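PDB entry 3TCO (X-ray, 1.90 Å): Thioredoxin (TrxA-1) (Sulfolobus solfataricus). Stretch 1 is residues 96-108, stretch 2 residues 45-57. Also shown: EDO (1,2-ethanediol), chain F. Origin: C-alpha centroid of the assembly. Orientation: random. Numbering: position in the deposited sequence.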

# COMPACT_ATOMS: atom_id res chain seq x y z
N ASP A 96 3.58 12.13 -1.59
CA ASP A 96 4.57 12.73 -2.48
C ASP A 96 5.59 11.65 -2.81
O ASP A 96 5.94 10.85 -1.95
CB ASP A 96 5.29 13.90 -1.79
CG ASP A 96 4.39 15.07 -1.52
OD1 ASP A 96 3.20 15.03 -1.92
OD2 ASP A 96 4.88 16.05 -0.90
N GLU A 97 6.09 11.63 -4.04
CA GLU A 97 7.04 10.59 -4.40
C GLU A 97 8.27 10.60 -3.50
O GLU A 97 8.76 9.53 -3.10
CB GLU A 97 7.49 10.74 -5.85
CG GLU A 97 8.35 9.57 -6.33
CD GLU A 97 8.70 9.65 -7.81
OE1 GLU A 97 7.97 10.32 -8.56
OE2 GLU A 97 9.70 9.03 -8.21
N ASP A 98 8.78 11.78 -3.18
CA ASP A 98 9.96 11.84 -2.34
C ASP A 98 9.66 11.23 -0.97
O ASP A 98 10.44 10.45 -0.45
CB ASP A 98 10.51 13.28 -2.24
CG ASP A 98 9.51 14.28 -1.69
OD1 ASP A 98 8.28 14.03 -1.75
OD2 ASP A 98 9.95 15.35 -1.20
N THR A 99 8.51 11.56 -0.40
CA THR A 99 8.13 11.00 0.89
C THR A 99 7.98 9.47 0.82
O THR A 99 8.41 8.76 1.73
CB THR A 99 6.80 11.61 1.38
OG1 THR A 99 6.97 13.02 1.53
CG2 THR A 99 6.40 11.00 2.73
N LEU A 100 7.39 8.97 -0.26
CA LEU A 100 7.20 7.54 -0.41
C LEU A 100 8.54 6.78 -0.54
O LEU A 100 8.75 5.74 0.10
CB LEU A 100 6.31 7.27 -1.64
CG LEU A 100 5.86 5.83 -1.88
CD1 LEU A 100 5.12 5.31 -0.65
CD2 LEU A 100 4.95 5.79 -3.13
N GLU A 101 9.45 7.31 -1.36
CA GLU A 101 10.76 6.67 -1.54
C GLU A 101 11.58 6.76 -0.26
O GLU A 101 12.30 5.82 0.11
CB GLU A 101 11.51 7.34 -2.70
CG GLU A 101 10.76 7.22 -4.02
CD GLU A 101 11.36 8.04 -5.14
OE1 GLU A 101 11.91 9.13 -4.87
OE2 GLU A 101 11.24 7.61 -6.31
N SER A 102 11.46 7.90 0.42
CA SER A 102 12.17 8.14 1.67
C SER A 102 11.71 7.15 2.74
O SER A 102 12.53 6.60 3.49
CB SER A 102 11.91 9.57 2.14
OG SER A 102 12.65 9.86 3.31
N THR A 103 10.40 6.91 2.78
CA THR A 103 9.83 5.99 3.75
C THR A 103 10.30 4.56 3.50
O THR A 103 10.68 3.84 4.44
CB THR A 103 8.29 6.03 3.69
OG1 THR A 103 7.85 7.36 3.97
CG2 THR A 103 7.69 5.09 4.72
N VAL A 104 10.29 4.15 2.24
CA VAL A 104 10.74 2.81 1.88
C VAL A 104 12.21 2.62 2.28
O VAL A 104 12.56 1.65 2.97
CB VAL A 104 10.58 2.57 0.37
CG1 VAL A 104 11.23 1.25 -0.03
CG2 VAL A 104 9.09 2.56 0.01
N ASN A 105 13.06 3.55 1.85
CA ASN A 105 14.48 3.48 2.17
C ASN A 105 14.68 3.35 3.68
O ASN A 105 15.48 2.52 4.14
CB ASN A 105 15.19 4.72 1.64
CG ASN A 105 16.65 4.75 2.02
OD1 ASN A 105 17.05 5.50 2.92
ND2 ASN A 105 17.46 3.93 1.36
N LYS A 106 13.95 4.15 4.43
CA LYS A 106 14.04 4.13 5.89
C LYS A 106 13.77 2.75 6.49
O LYS A 106 14.46 2.31 7.40
CB LYS A 106 13.04 5.15 6.45
CG LYS A 106 12.80 5.07 7.94
CD LYS A 106 12.21 6.38 8.46
CE LYS A 106 10.87 6.70 7.82
NZ LYS A 106 10.30 7.96 8.36
N TYR A 107 12.77 2.06 5.97
CA TYR A 107 12.44 0.76 6.52
C TYR A 107 13.17 -0.43 5.94
O TYR A 107 13.04 -1.54 6.47
CB TYR A 107 10.92 0.54 6.45
CG TYR A 107 10.20 1.49 7.37
CD1 TYR A 107 9.20 2.33 6.89
CD2 TYR A 107 10.53 1.56 8.73
CE1 TYR A 107 8.55 3.23 7.74
CE2 TYR A 107 9.89 2.45 9.58
CZ TYR A 107 8.90 3.28 9.08
OH TYR A 107 8.25 4.15 9.92
N LEU A 108 13.93 -0.22 4.87
CA LEU A 108 14.71 -1.31 4.27
C LEU A 108 16.14 -1.30 4.83
O LEU A 108 16.83 -2.33 4.75
CB LEU A 108 14.74 -1.18 2.76
CG LEU A 108 13.46 -1.56 2.03
CD1 LEU A 108 13.60 -1.27 0.55
CD2 LEU A 108 13.17 -3.05 2.25
C1 EDO F . 9.34 7.79 12.04
O1 EDO F . 10.43 7.77 11.12
C2 EDO F . 8.31 8.83 11.59
O2 EDO F . 7.85 8.50 10.27
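Stretch 2 45-57: KVAEKYKGKAVFG

Stretch 1 is helical from Glu97 to Tyr107, its i to i+4 bonds beginning with Leu100 N to Asp96 O at 2.9 Å. In stretch 2 a helix that begins earlier in the chain runs through Lys49, Tyr50 leaves helical phi/psi (-106/30), and strand geometry starts at Val55. The two helices run in nearly the same direction, crossing at -31° with axes 10.5 Å apart at closest approach; Glu101 and Val46 mark the register, CA to CA 6.6 Å.

Glu97 CG packs 3.9 Å from Val46 CG2, while its carboxylate faces lysines: OE2 forms a salt bridge with Lys49 NZ at 3.3 Å, a weak hydrogen bond, and one water links OE1 (2.7 Å) to Lys45 NZ (2.6 Å). Leu100 points sideways, yet its CD2 reaches Val46 CG2 at 3.8 Å. Glu101 OE2 makes a very short salt bridge to Lys49 NZ, 2.5 Å, so one ammonium serves both glutamates, whose OE2 atoms lie 2.8 Å apart.

Val104 points toward stretch 2: CG1 stands over a face of the Tyr50 ring, 3.4 Å from its centroid and 5° off the normal, a CH-pi contact, and CG2 lies 3.9 Å from Phe56 CZ. Finally, Leu108 CD1 meets Tyr50 CD2 at 3.6 Å, and Leu108 CD2 approaches Lys53 O at 3.5 Å.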

# COMPACT_ATOMS: atom_id res chain seq x y z
N LYS A 45 5.33 3.51 -9.88
CA LYS A 45 6.70 3.89 -10.22
C LYS A 45 7.68 3.55 -9.09
O LYS A 45 8.76 3.00 -9.33
CB LYS A 45 6.76 5.39 -10.52
CG LYS A 45 8.16 5.89 -10.84
CD LYS A 45 8.12 7.27 -11.48
CE LYS A 45 9.50 7.66 -12.01
NZ LYS A 45 9.41 8.82 -12.95
N VAL A 46 7.31 3.87 -7.85
CA VAL A 46 8.17 3.56 -6.72
C VAL A 46 8.25 2.05 -6.51
O VAL A 46 9.33 1.52 -6.21
CB VAL A 46 7.69 4.27 -5.44
CG1 VAL A 46 8.59 3.88 -4.24
CG2 VAL A 46 7.77 5.80 -5.65
N ALA A 47 7.14 1.35 -6.70
CA ALA A 47 7.13 -0.10 -6.54
C ALA A 47 8.13 -0.74 -7.52
O ALA A 47 8.80 -1.72 -7.19
CB ALA A 47 5.73 -0.67 -6.77
N GLU A 48 8.21 -0.17 -8.72
CA GLU A 48 9.13 -0.68 -9.73
C GLU A 48 10.58 -0.40 -9.28
O GLU A 48 11.46 -1.25 -9.43
CB GLU A 48 8.85 0.01 -11.07
CG GLU A 48 9.82 -0.32 -12.19
CD GLU A 48 9.92 -1.81 -12.50
OE1 GLU A 48 8.92 -2.54 -12.34
OE2 GLU A 48 11.01 -2.24 -12.94
N LYS A 49 10.82 0.78 -8.73
CA LYS A 49 12.17 1.11 -8.27
C LYS A 49 12.65 0.12 -7.22
O LYS A 49 13.85 -0.19 -7.16
CB LYS A 49 12.21 2.52 -7.66
CG LYS A 49 12.01 3.66 -8.65
CD LYS A 49 12.35 5.00 -7.98
CE LYS A 49 12.17 6.16 -8.95
NZ LYS A 49 12.62 7.46 -8.36
N TYR A 50 11.74 -0.37 -6.38
CA TYR A 50 12.10 -1.33 -5.34
C TYR A 50 11.64 -2.75 -5.66
O TYR A 50 11.35 -3.54 -4.77
CB TYR A 50 11.52 -0.89 -3.99
CG TYR A 50 12.16 0.36 -3.45
CD1 TYR A 50 11.63 1.62 -3.72
CD2 TYR A 50 13.35 0.29 -2.71
CE1 TYR A 50 12.25 2.78 -3.26
CE2 TYR A 50 13.98 1.45 -2.25
CZ TYR A 50 13.42 2.69 -2.53
OH TYR A 50 14.04 3.85 -2.11
N LYS A 51 11.57 -3.06 -6.95
CA LYS A 51 11.15 -4.40 -7.37
C LYS A 51 12.02 -5.46 -6.68
O LYS A 51 13.24 -5.33 -6.63
CB LYS A 51 11.29 -4.51 -8.89
CG LYS A 51 10.91 -5.87 -9.45
CD LYS A 51 11.07 -5.90 -10.97
CE LYS A 51 10.73 -7.29 -11.51
NZ LYS A 51 10.64 -7.28 -13.00
N GLY A 52 11.37 -6.48 -6.12
CA GLY A 52 12.09 -7.54 -5.44
C GLY A 52 12.54 -7.25 -4.02
O GLY A 52 12.98 -8.16 -3.31
N LYS A 53 12.42 -6.00 -3.58
CA LYS A 53 12.89 -5.63 -2.25
C LYS A 53 11.81 -5.40 -1.20
O LYS A 53 12.06 -5.55 -0.00
CB LYS A 53 13.78 -4.39 -2.36
CG LYS A 53 14.96 -4.58 -3.32
CD LYS A 53 15.93 -3.40 -3.28
CE LYS A 53 17.20 -3.68 -4.08
NZ LYS A 53 16.93 -3.89 -5.54
N ALA A 54 10.63 -4.99 -1.64
CA ALA A 54 9.49 -4.76 -0.74
C ALA A 54 8.24 -5.03 -1.56
O ALA A 54 8.27 -4.88 -2.78
CB ALA A 54 9.47 -3.34 -0.23
N VAL A 55 7.16 -5.41 -0.89
CA VAL A 55 5.92 -5.70 -1.58
C VAL A 55 5.00 -4.48 -1.56
O VAL A 55 4.75 -3.89 -0.50
CB VAL A 55 5.20 -6.90 -0.93
CG1 VAL A 55 3.85 -7.15 -1.64
CG2 VAL A 55 6.10 -8.14 -1.03
N PHE A 56 4.55 -4.10 -2.74
CA PHE A 56 3.66 -2.96 -2.89
C PHE A 56 2.26 -3.48 -3.22
O PHE A 56 1.89 -3.63 -4.38
CB PHE A 56 4.16 -2.01 -3.99
CG PHE A 56 5.38 -1.20 -3.58
CD1 PHE A 56 6.59 -1.83 -3.34
CD2 PHE A 56 5.30 0.18 -3.43
CE1 PHE A 56 7.72 -1.10 -2.95
CE2 PHE A 56 6.43 0.93 -3.04
CZ PHE A 56 7.63 0.29 -2.80
N GLY A 57 1.51 -3.75 -2.17
CA GLY A 57 0.17 -4.27 -2.34
C GLY A 57 -0.84 -3.18 -2.63
O GLY A 57 -0.58 -1.99 -2.42
O HOH W 1 8.62 10.59 -11.17